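Local coordinates for protein cytochrome P450 (Novosphingobium aromaticivorans, PDB 3OFT) that belongs to the cytochrome P450 family (CYP101C1), holding an iron protoporphyrin IX within a largely helical fold, at residues Met275-Thr280 with His311-Ala316; Arg58-Asp63 with Val304-Val309; Val12-Phe17 with Ala28-Leu33. All blocks are in the same frame, centred on the assembly; numbering follows the deposited sequence.

Contact 1: Met275-Thr280 with His311-Ala316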
loop_
_atom_site.group_PDB
_atom_site.type_symbol
_atom_site.label_atom_id
_atom_site.label_comp_id
_atom_site.label_asym_id
_atom_site.label_seq_id
_atom_site.Cartn_x
_atom_site.Cartn_y
_atom_site.Cartn_z
ATOM N N MET A 275 -3.386 10.718 -4.075
ATOM C CA MET A 275 -3.247 9.676 -3.018
ATOM C C MET A 275 -4.513 9.571 -2.167
ATOM O O MET A 275 -4.927 8.475 -1.790
ATOM C CB MET A 275 -1.985 9.866 -2.176
ATOM C CG MET A 275 -0.719 9.717 -3.029
ATOM S SD MET A 275 0.866 10.122 -2.243
ATOM C CE MET A 275 1.037 8.690 -1.190
ATOM N N ARG A 276 -5.168 10.695 -1.925
ATOM C CA ARG A 276 -6.441 10.724 -1.203
ATOM C C ARG A 276 -7.517 10.100 -2.087
ATOM O O ARG A 276 -8.393 9.379 -1.594
ATOM C CB ARG A 276 -6.831 12.201 -0.881
ATOM C CG ARG A 276 -8.087 12.324 -0.068
ATOM C CD ARG A 276 -8.818 13.668 -0.301
ATOM N NE ARG A 276 -9.170 13.924 -1.723
ATOM C CZ ARG A 276 -10.238 13.434 -2.354
ATOM N NH1 ARG A 276 -11.079 12.575 -1.768
ATOM N NH2 ARG A 276 -10.450 13.769 -3.635
ATOM N N ARG A 277 -7.452 10.399 -3.390
ATOM C CA ARG A 277 -8.552 10.052 -4.330
ATOM C C ARG A 277 -8.590 8.555 -4.660
ATOM O O ARG A 277 -9.663 8.005 -4.942
ATOM C CB ARG A 277 -8.375 10.844 -5.651
ATOM C CG ARG A 277 -9.346 10.500 -6.811
ATOM C CD ARG A 277 -10.836 10.728 -6.458
ATOM N NE ARG A 277 -11.707 10.285 -7.573
ATOM C CZ ARG A 277 -12.100 9.032 -7.794
ATOM N NH1 ARG A 277 -11.676 8.040 -7.025
ATOM N NH2 ARG A 277 -12.859 8.754 -8.849
ATOM N N TYR A 278 -7.414 7.914 -4.692
ATOM C CA TYR A 278 -7.317 6.498 -5.166
ATOM C C TYR A 278 -6.731 5.498 -4.171
ATOM O O TYR A 278 -5.788 4.754 -4.527
ATOM C CB TYR A 278 -6.558 6.369 -6.514
ATOM C CG TYR A 278 -7.188 7.224 -7.597
ATOM C CD1 TYR A 278 -8.429 6.869 -8.144
ATOM C CD2 TYR A 278 -6.568 8.386 -8.047
ATOM C CE1 TYR A 278 -9.047 7.670 -9.153
ATOM C CE2 TYR A 278 -7.172 9.185 -9.054
ATOM C CZ TYR A 278 -8.393 8.800 -9.612
ATOM O OH TYR A 278 -9.018 9.551 -10.606
ATOM N N PRO A 279 -7.323 5.412 -2.957
ATOM C CA PRO A 279 -6.791 4.476 -1.983
ATOM C C PRO A 279 -7.257 3.051 -2.279
ATOM O O PRO A 279 -8.448 2.832 -2.637
ATOM C CB PRO A 279 -7.408 4.977 -0.661
ATOM C CG PRO A 279 -8.819 5.457 -1.105
ATOM C CD PRO A 279 -8.431 6.220 -2.395
ATOM N N THR A 280 -6.374 2.076 -2.106
ATOM C CA THR A 280 -6.778 0.705 -2.422
ATOM C C THR A 280 -6.360 -0.285 -1.353
ATOM O O THR A 280 -6.416 -1.508 -1.601
ATOM C CB THR A 280 -6.236 0.252 -3.785
ATOM O OG1 THR A 280 -4.797 0.229 -3.776
ATOM C CG2 THR A 280 -6.793 1.145 -4.965
ATOM N N HIS A 311 -13.600 5.089 3.829
ATOM C CA HIS A 311 -13.474 6.412 4.498
ATOM C C HIS A 311 -13.259 7.520 3.471
ATOM O O HIS A 311 -14.098 8.456 3.370
ATOM C CB HIS A 311 -12.334 6.416 5.536
ATOM C CG HIS A 311 -12.162 7.719 6.257
ATOM N ND1 HIS A 311 -13.202 8.388 6.866
ATOM C CD2 HIS A 311 -11.059 8.461 6.481
ATOM C CE1 HIS A 311 -12.747 9.503 7.414
ATOM N NE2 HIS A 311 -11.449 9.558 7.210
ATOM N N ASN A 312 -12.152 7.446 2.722
ATOM C CA ASN A 312 -11.812 8.513 1.761
ATOM C C ASN A 312 -12.900 8.877 0.775
ATOM O O ASN A 312 -13.080 10.057 0.482
ATOM C CB ASN A 312 -10.583 8.192 0.953
ATOM C CG ASN A 312 -9.330 8.143 1.798
ATOM O OD1 ASN A 312 -9.377 7.857 3.006
ATOM N ND2 ASN A 312 -8.198 8.424 1.168
ATOM N N LEU A 313 -13.600 7.888 0.245
ATOM C CA LEU A 313 -14.552 8.174 -0.814
ATOM C C LEU A 313 -16.024 8.159 -0.374
ATOM O O LEU A 313 -16.921 8.081 -1.232
ATOM C CB LEU A 313 -14.321 7.221 -2.004
ATOM C CG LEU A 313 -12.911 7.294 -2.636
ATOM C CD1 LEU A 313 -12.911 6.458 -3.895
ATOM C CD2 LEU A 313 -12.464 8.770 -2.978
ATOM N N ASP A 314 -16.270 8.190 0.934
ATOM C CA ASP A 314 -17.631 8.146 1.484
ATOM C C ASP A 314 -18.047 9.629 1.525
ATOM O O ASP A 314 -17.418 10.413 2.261
ATOM C CB ASP A 314 -17.624 7.583 2.915
ATOM C CG ASP A 314 -19.034 7.577 3.581
ATOM O OD1 ASP A 314 -19.973 8.186 3.012
ATOM O OD2 ASP A 314 -19.201 6.918 4.653
ATOM N N PRO A 315 -19.050 10.007 0.708
ATOM C CA PRO A 315 -19.537 11.406 0.684
ATOM C C PRO A 315 -20.034 11.898 2.049
ATOM O O PRO A 315 -20.083 13.105 2.294
ATOM C CB PRO A 315 -20.659 11.405 -0.359
ATOM C CG PRO A 315 -20.931 10.007 -0.735
ATOM C CD PRO A 315 -19.874 9.094 -0.125
ATOM N N ALA A 316 -20.334 10.970 2.949
ATOM C CA ALA A 316 -20.687 11.369 4.302
ATOM C C ALA A 316 -19.459 11.787 5.153
ATOM O O ALA A 316 -19.610 12.503 6.141
ATOM C CB ALA A 316 -21.555 10.299 4.980
HETATM O O HOH W 1 -11.149 11.820 1.146
#
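M275 lies on the haem side of helix 267-277. Its side chain stays about 5 Å from the bound haem, at the nearest atoms, and its CB is directed away from 311-316. R276 carries the main link. Its carbonyl O accepts from N312 ND2 at 2.9 Å. The hydrogen bond is almost straight (170°); R276 O lies in the amide plane of N312 and is met on a lone pair. With T336 N bonded to OD1 as well, both ends of the amide are held and its rotation is fixed. The R276 side chain bends at chi3 (57°), and water 1 bridges its NH1 (3.0 Å) to N312 O (2.7 Å). The same guanidinium makes a salt bridge with E273; the two form the ExxR motif of P450s. R277 lets L313 CD2 approach its carbonyl O at 3.5 Å, while NH1 passes L313 CD1 at 3.7 Å. This buried R277 O has no polar partner in the model. R277 NE bonds to E322 O. P279 lays CG against N312 ND2 (3.8 Å) as the chain leaves the helix. Between the segments the polar link is one direct bond and one water bridge; R276 O is satisfied, R277 O meets only carbon.

Contact 2: Arg58-Asp63 with Val304-Val309. With HEM (protoporphyrin IX containing Fe), chain D.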
loop_
_atom_site.group_PDB
_atom_site.type_symbol
_atom_site.label_atom_id
_atom_site.label_comp_id
_atom_site.label_asym_id
_atom_site.label_seq_id
_atom_site.Cartn_x
_atom_site.Cartn_y
_atom_site.Cartn_z
ATOM N N ARG A 58 -12.954 4.601 10.052
ATOM C CA ARG A 58 -11.982 5.457 10.736
ATOM C C ARG A 58 -11.843 5.146 12.262
ATOM O O ARG A 58 -10.715 5.108 12.819
ATOM C CB ARG A 58 -12.325 6.933 10.488
ATOM C CG ARG A 58 -11.365 7.884 11.093
ATOM C CD ARG A 58 -10.081 7.946 10.301
ATOM N NE ARG A 58 -9.252 9.063 10.782
ATOM C CZ ARG A 58 -8.242 9.603 10.102
ATOM N NH1 ARG A 58 -7.930 9.131 8.911
ATOM N NH2 ARG A 58 -7.535 10.593 10.630
ATOM N N GLU A 59 -12.962 4.929 12.940
ATOM C CA GLU A 59 -12.947 4.661 14.380
ATOM C C GLU A 59 -12.315 3.306 14.720
ATOM O O GLU A 59 -11.502 3.190 15.640
ATOM C CB GLU A 59 -14.339 4.804 15.016
ATOM C CG GLU A 59 -15.299 3.629 14.794
ATOM C CD GLU A 59 -16.570 3.700 15.641
ATOM O OE1 GLU A 59 -17.507 2.924 15.340
ATOM O OE2 GLU A 59 -16.628 4.524 16.584
ATOM N N LEU A 60 -12.683 2.271 13.990
ATOM C CA LEU A 60 -12.156 0.931 14.320
ATOM C C LEU A 60 -10.670 0.774 13.977
ATOM O O LEU A 60 -9.926 0.089 14.683
ATOM C CB LEU A 60 -12.953 -0.078 13.516
ATOM C CG LEU A 60 -14.212 -0.714 14.113
ATOM C CD1 LEU A 60 -14.795 -0.164 15.425
ATOM C CD2 LEU A 60 -15.212 -1.320 13.032
ATOM N N TRP A 61 -10.225 1.438 12.909
ATOM C CA TRP A 61 -8.823 1.355 12.477
ATOM C C TRP A 61 -7.917 1.951 13.546
ATOM O O TRP A 61 -6.789 1.483 13.766
ATOM C CB TRP A 61 -8.651 2.123 11.166
ATOM C CG TRP A 61 -7.454 1.724 10.321
ATOM C CD1 TRP A 61 -6.155 1.571 10.712
ATOM C CD2 TRP A 61 -7.482 1.505 8.917
ATOM N NE1 TRP A 61 -5.361 1.235 9.605
ATOM C CE2 TRP A 61 -6.165 1.196 8.502
ATOM C CE3 TRP A 61 -8.499 1.532 7.964
ATOM C CZ2 TRP A 61 -5.843 0.902 7.161
ATOM C CZ3 TRP A 61 -8.181 1.251 6.623
ATOM C CH2 TRP A 61 -6.857 0.942 6.243
ATOM N N GLY A 62 -8.413 2.990 14.210
ATOM C CA GLY A 62 -7.632 3.681 15.217
ATOM C C GLY A 62 -7.672 3.038 16.603
ATOM O O GLY A 62 -6.888 3.424 17.483
ATOM N N ASP A 63 -8.576 2.082 16.809
ATOM C CA ASP A 63 -8.711 1.404 18.112
ATOM C C ASP A 63 -7.682 0.283 18.189
ATOM O O ASP A 63 -8.026 -0.898 18.125
ATOM C CB ASP A 63 -10.142 0.858 18.295
ATOM C CG ASP A 63 -10.450 0.423 19.748
ATOM O OD1 ASP A 63 -9.504 0.274 20.563
ATOM O OD2 ASP A 63 -11.663 0.202 20.038
ATOM N N VAL A 304 -12.341 -8.334 11.762
ATOM C CA VAL A 304 -12.914 -7.108 11.212
ATOM C C VAL A 304 -12.057 -6.654 10.020
ATOM O O VAL A 304 -10.824 -6.592 10.141
ATOM C CB VAL A 304 -12.904 -5.956 12.251
ATOM C CG1 VAL A 304 -13.654 -4.750 11.681
ATOM C CG2 VAL A 304 -13.494 -6.431 13.603
ATOM N N TYR A 305 -12.694 -6.373 8.887
ATOM C CA TYR A 305 -11.962 -5.939 7.683
ATOM C C TYR A 305 -12.271 -4.460 7.450
ATOM O O TYR A 305 -13.451 -4.048 7.499
ATOM C CB TYR A 305 -12.415 -6.758 6.479
ATOM C CG TYR A 305 -11.477 -6.730 5.293
ATOM C CD1 TYR A 305 -11.830 -6.053 4.132
ATOM C CD2 TYR A 305 -10.224 -7.355 5.355
ATOM C CE1 TYR A 305 -10.978 -6.045 3.027
ATOM C CE2 TYR A 305 -9.359 -7.336 4.262
ATOM C CZ TYR A 305 -9.753 -6.676 3.113
ATOM O OH TYR A 305 -8.924 -6.667 2.016
ATOM N N LEU A 306 -11.224 -3.679 7.194
ATOM C CA LEU A 306 -11.310 -2.223 7.132
ATOM C C LEU A 306 -10.778 -1.704 5.798
ATOM O O LEU A 306 -9.567 -1.649 5.611
ATOM C CB LEU A 306 -10.475 -1.604 8.264
ATOM C CG LEU A 306 -10.751 -2.092 9.674
ATOM C CD1 LEU A 306 -9.805 -1.406 10.638
ATOM C CD2 LEU A 306 -12.221 -1.816 10.086
ATOM N N PRO A 307 -11.677 -1.279 4.891
ATOM C CA PRO A 307 -11.262 -0.747 3.618
ATOM C C PRO A 307 -11.074 0.759 3.664
ATOM O O PRO A 307 -12.019 1.492 3.894
ATOM C CB PRO A 307 -12.403 -1.127 2.690
ATOM C CG PRO A 307 -13.618 -1.122 3.577
ATOM C CD PRO A 307 -13.135 -1.511 4.950
ATOM N N SER A 308 -9.861 1.224 3.398
ATOM C CA SER A 308 -9.616 2.679 3.412
ATOM C C SER A 308 -10.485 3.456 2.407
ATOM O O SER A 308 -10.858 4.592 2.705
ATOM C CB SER A 308 -8.136 3.014 3.202
ATOM O OG SER A 308 -7.713 2.543 1.930
ATOM N N VAL A 309 -10.835 2.839 1.277
ATOM C CA VAL A 309 -11.662 3.490 0.246
ATOM C C VAL A 309 -13.012 3.961 0.830
ATOM O O VAL A 309 -13.511 4.999 0.429
ATOM C CB VAL A 309 -11.871 2.587 -1.021
ATOM C CG1 VAL A 309 -12.698 1.343 -0.666
ATOM C CG2 VAL A 309 -12.533 3.390 -2.210
HETATM C CHA HEM D . 1.712 0.427 7.300
HETATM C CHB HEM D . -0.326 1.909 3.134
HETATM C CHC HEM D . 4.070 2.548 1.244
HETATM C CHD HEM D . 5.992 0.127 4.924
HETATM C C1A HEM D . 0.800 0.844 6.348
HETATM C C2A HEM D . -0.621 0.961 6.573
HETATM C C3A HEM D . -1.206 1.367 5.452
HETATM C C4A HEM D . -0.162 1.494 4.433
HETATM C CMA HEM D . -2.733 1.567 5.279
HETATM C CAA HEM D . -1.346 0.707 7.927
HETATM C CBA HEM D . -1.575 -0.782 8.057
HETATM C CGA HEM D . -2.379 -1.135 9.300
HETATM O O1A HEM D . -2.520 -2.365 9.588
HETATM O O2A HEM D . -2.904 -0.246 10.042
HETATM C C1B HEM D . 0.687 2.234 2.241
HETATM C C2B HEM D . 0.511 2.827 0.940
HETATM C C3B HEM D . 1.748 2.999 0.432
HETATM C C4B HEM D . 2.711 2.517 1.403
HETATM C CMB HEM D . -0.857 3.175 0.325
HETATM C CAB HEM D . 2.226 3.548 -0.915
HETATM C CBB HEM D . 1.389 3.933 -1.896
HETATM C C1C HEM D . 5.018 1.969 2.034
HETATM C C2C HEM D . 6.461 1.983 1.831
HETATM C C3C HEM D . 6.979 1.266 2.867
HETATM C C4C HEM D . 5.912 0.890 3.765
HETATM C CMC HEM D . 7.188 2.651 0.620
HETATM C CAC HEM D . 8.448 0.942 3.234
HETATM C CBC HEM D . 9.398 0.787 2.317
HETATM C C1D HEM D . 5.052 0.018 5.896
HETATM C C2D HEM D . 5.290 -0.599 7.193
HETATM C C3D HEM D . 3.973 -0.460 7.932
HETATM C C4D HEM D . 3.048 0.172 7.033
HETATM C CMD HEM D . 6.635 -1.208 7.728
HETATM C CAD HEM D . 3.732 -0.959 9.387
HETATM C CBD HEM D . 3.773 0.297 10.274
HETATM C CGD HEM D . 3.347 -0.168 11.671
HETATM O O1D HEM D . 2.761 -1.256 11.842
HETATM O O2D HEM D . 3.536 0.570 12.644
HETATM N NA HEM D . 1.054 1.202 5.023
HETATM N NB HEM D . 2.038 2.113 2.490
HETATM N NC HEM D . 4.734 1.340 3.237
HETATM N ND HEM D . 3.726 0.434 5.831
HETATM FE FE HEM D . 2.899 1.340 4.175
HETATM O O HOH W 2 2.657 -0.875 3.310
#
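The indole of W61 has its well-defined neighbours at the edge. S308 N lies in the ring plane, 3.6 Å from CZ3, with P307 C close by. The haem carboxylate oxygen O2A is also at the edge, on the pyrrole side. L306 O approaches the ring obliquely, 3.4 Å from CZ3. The porphyrin touches the indole through a methyl: HEM CMA is 3.7 Å from W61 CZ2. At the haem centre, the iron is bound by water 2 and by one atom from outside these segments.

W61 reaches over from helix 54-62 with CG anti to the backbone N (chi1 -158°). This carries the ring past L306, and the two side chains run in opposite directions. L306 CB meets W61 CE3 at 3.7 Å. L306 CD1 tucks in at the root of the residue, 3.5 Å from W61 CA. The other methyl, CD2, meets L60 CB at 3.9 Å. L60 then crosses V304 at about a right angle, CD2 to CG1. S308 sets CB against the six-membered end of the indole, while its OG bonds to V281 O. The axes of 58-62 and 304-307 cross at 118°, 8.9 Å apart. The contact thus packs a helix onto a strand of the mixed sheet.

One polar bond ties this packing to the cofactor. W61 NE1 donates to HEM O2A at 2.9 Å, with an N-H...O angle of 147°. R98, R285 and H343 are also hydrogen-bonded to the haem. The indole N-H is neutral, so it probably helps to stabilise the carboxylate charge without cancelling it. L306 and S308, with V283, T336 and V340, probably help to position the ring, as a second shell to the haem.

Contact 3: Val12-Phe17 with Ala28-Leu33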
loop_
_atom_site.group_PDB
_atom_site.type_symbol
_atom_site.label_atom_id
_atom_site.label_comp_id
_atom_site.label_asym_id
_atom_site.label_seq_id
_atom_site.Cartn_x
_atom_site.Cartn_y
_atom_site.Cartn_z
ATOM N N VAL A 12 -24.164 -10.073 4.720
ATOM C CA VAL A 12 -23.877 -9.971 3.280
ATOM C C VAL A 12 -23.029 -11.165 2.872
ATOM O O VAL A 12 -22.485 -11.847 3.714
ATOM C CB VAL A 12 -23.131 -8.666 2.889
ATOM C CG1 VAL A 12 -23.936 -7.428 3.235
ATOM C CG2 VAL A 12 -21.731 -8.608 3.544
ATOM N N ASP A 13 -22.881 -11.410 1.580
ATOM C CA ASP A 13 -21.952 -12.446 1.168
ATOM C C ASP A 13 -20.721 -11.877 0.432
ATOM O O ASP A 13 -19.912 -12.630 -0.146
ATOM C CB ASP A 13 -22.693 -13.480 0.330
ATOM C CG ASP A 13 -23.164 -12.916 -0.986
ATOM O OD1 ASP A 13 -23.587 -13.710 -1.865
ATOM O OD2 ASP A 13 -23.130 -11.676 -1.145
ATOM N N PHE A 14 -20.575 -10.561 0.466
ATOM C CA PHE A 14 -19.398 -9.845 -0.075
ATOM C C PHE A 14 -18.052 -10.558 0.110
ATOM O O PHE A 14 -17.620 -10.766 1.246
ATOM C CB PHE A 14 -19.332 -8.453 0.566
ATOM C CG PHE A 14 -18.523 -7.446 -0.210
ATOM C CD1 PHE A 14 -19.137 -6.622 -1.172
ATOM C CD2 PHE A 14 -17.162 -7.279 0.049
ATOM C CE1 PHE A 14 -18.407 -5.666 -1.859
ATOM C CE2 PHE A 14 -16.404 -6.340 -0.672
ATOM C CZ PHE A 14 -17.054 -5.508 -1.611
ATOM N N ASP A 15 -17.392 -10.917 -1.005
ATOM C CA ASP A 15 -16.073 -11.542 -1.003
ATOM C C ASP A 15 -15.003 -10.465 -1.204
ATOM O O ASP A 15 -14.861 -9.935 -2.303
ATOM C CB ASP A 15 -15.973 -12.563 -2.142
ATOM C CG ASP A 15 -14.595 -13.198 -2.266
ATOM O OD1 ASP A 15 -14.469 -14.012 -3.208
ATOM O OD2 ASP A 15 -13.631 -12.918 -1.482
ATOM N N ILE A 16 -14.240 -10.161 -0.153
ATOM C CA ILE A 16 -13.216 -9.104 -0.236
ATOM C C ILE A 16 -12.100 -9.331 -1.269
ATOM O O ILE A 16 -11.465 -8.362 -1.753
ATOM C CB ILE A 16 -12.646 -8.795 1.168
ATOM C CG1 ILE A 16 -11.917 -10.038 1.706
ATOM C CG2 ILE A 16 -13.803 -8.266 2.042
ATOM C CD1 ILE A 16 -11.693 -10.082 3.227
ATOM N N PHE A 17 -11.891 -10.588 -1.650
ATOM C CA PHE A 17 -10.921 -10.934 -2.678
ATOM C C PHE A 17 -11.439 -10.729 -4.102
ATOM O O PHE A 17 -10.639 -10.594 -5.018
ATOM C CB PHE A 17 -10.355 -12.358 -2.467
ATOM C CG PHE A 17 -9.626 -12.516 -1.159
ATOM C CD1 PHE A 17 -8.372 -11.948 -0.974
ATOM C CD2 PHE A 17 -10.211 -13.208 -0.093
ATOM C CE1 PHE A 17 -7.686 -12.087 0.239
ATOM C CE2 PHE A 17 -9.536 -13.342 1.133
ATOM C CZ PHE A 17 -8.274 -12.790 1.300
ATOM N N ALA A 28 -15.823 1.706 -7.481
ATOM C CA ALA A 28 -17.263 1.508 -7.555
ATOM C C ALA A 28 -17.659 0.176 -6.846
ATOM O O ALA A 28 -18.688 0.115 -6.160
ATOM C CB ALA A 28 -17.707 1.494 -9.018
ATOM N N ALA A 29 -16.867 -0.881 -7.034
ATOM C CA ALA A 29 -17.177 -2.204 -6.415
ATOM C C ALA A 29 -17.311 -2.146 -4.880
ATOM O O ALA A 29 -18.230 -2.732 -4.308
ATOM C CB ALA A 29 -16.164 -3.271 -6.841
ATOM N N TRP A 30 -16.382 -1.456 -4.223
ATOM C CA TRP A 30 -16.420 -1.243 -2.781
ATOM C C TRP A 30 -17.510 -0.282 -2.350
ATOM O O TRP A 30 -18.188 -0.505 -1.339
ATOM C CB TRP A 30 -15.050 -0.728 -2.330
ATOM C CG TRP A 30 -14.154 -1.872 -2.037
ATOM C CD1 TRP A 30 -13.167 -2.413 -2.848
ATOM C CD2 TRP A 30 -14.209 -2.677 -0.868
ATOM N NE1 TRP A 30 -12.598 -3.509 -2.209
ATOM C CE2 TRP A 30 -13.215 -3.684 -0.994
ATOM C CE3 TRP A 30 -15.005 -2.641 0.293
ATOM C CZ2 TRP A 30 -12.972 -4.638 0.026
ATOM C CZ3 TRP A 30 -14.780 -3.603 1.286
ATOM C CH2 TRP A 30 -13.772 -4.575 1.149
ATOM N N LYS A 31 -17.697 0.778 -3.128
ATOM C CA LYS A 31 -18.711 1.775 -2.790
ATOM C C LYS A 31 -20.162 1.276 -2.802
ATOM O O LYS A 31 -21.027 1.934 -2.219
ATOM C CB LYS A 31 -18.569 3.043 -3.662
ATOM C CG LYS A 31 -17.413 3.931 -3.168
ATOM C CD LYS A 31 -17.263 5.218 -3.978
ATOM C CE LYS A 31 -18.381 6.211 -3.664
ATOM N NZ LYS A 31 -17.909 7.651 -3.751
ATOM N N THR A 32 -20.419 0.128 -3.423
ATOM C CA THR A 32 -21.743 -0.509 -3.330
ATOM C C THR A 32 -22.155 -0.689 -1.865
ATOM O O THR A 32 -23.360 -0.630 -1.538
ATOM C CB THR A 32 -21.798 -1.879 -3.995
ATOM O OG1 THR A 32 -20.856 -2.761 -3.351
ATOM C CG2 THR A 32 -21.461 -1.769 -5.461
ATOM N N LEU A 33 -21.168 -0.872 -0.981
ATOM C CA LEU A 33 -21.458 -1.088 0.433
ATOM C C LEU A 33 -21.980 0.149 1.165
ATOM O O LEU A 33 -22.543 0.029 2.239
ATOM C CB LEU A 33 -20.231 -1.655 1.195
ATOM C CG LEU A 33 -19.790 -3.092 0.892
ATOM C CD1 LEU A 33 -18.568 -3.434 1.776
ATOM C CD2 LEU A 33 -20.934 -4.073 1.173
HETATM O O HOH W 3 -10.699 -5.807 -2.436
#
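F14 points its CB toward 28-33, and CG stands anti to the backbone N (chi1 -159°), so the ring reaches in against A29, W30 and L33. CD1 comes first and meets L33 CD2 at 3.9 Å. CE1 follows, with A29 O at 3.8 Å near the ring plane and T32 OG1 a little farther off. CZ, the tip, is equally near A29 O and W30 CE3. On the other branch, CE2 rests above the indole of W30, 3.7 Å from CH2 and toward the rim. This is an edge-to-face pair: the edge of F14 faces the six-membered ring of W30, with centroids 4.8 Å apart and planes tilted at 54°. One face of F14 is taken by L33, whose CD1 sits over the centre, 4.1 Å from the centroid and only 5° off the normal. That is a CH-pi contact.

I16 adds a second touch on W30, with CG2 3.8 Å from CH2. Water 3 joins the same two residues, donating to I16 O at 2.8 Å and accepting from W30 NE1 at 3.0 Å. The buried indole N-H is satisfied in this way. A29 O is also occupied, since T32 OG1 donates to it from above the carbonyl plane. D15 OD2 accepts from F17 N in an Asx turn, which bends the loop just after F14.

The loop that follows strand 11-12 is thereby packed against helix 26-31. Strand 48-51 lies beside it, with I50 touching F14, I16 and L33. W30 reaches on to Y305 and P307 of strand 303-307 and to V309 and L310 of helix 309-312.

From the N terminus, contact 3 comes first. It closes a short loop of ten residues between 12-17 and 28-33, complete before the others open. Contact 2 then opens at 58-63 and closes 240 residues later at 304-309. Contact 1 opens inside that span, at 275-280, and closes after it, at 311-316, so the two cross. They touch where P279 packs on S308 and V309; helix 309-312 follows strand 303-307 in the chain. Contact 3 meets both: K31 NZ probably bonds to L313 O, and contact 3 packs on 304-309. Together they tie the N-terminal loop, helices 26-31, 54-62 and 267-277 and the mixed sheet; contacts 1 and 2 lie nearest the haem.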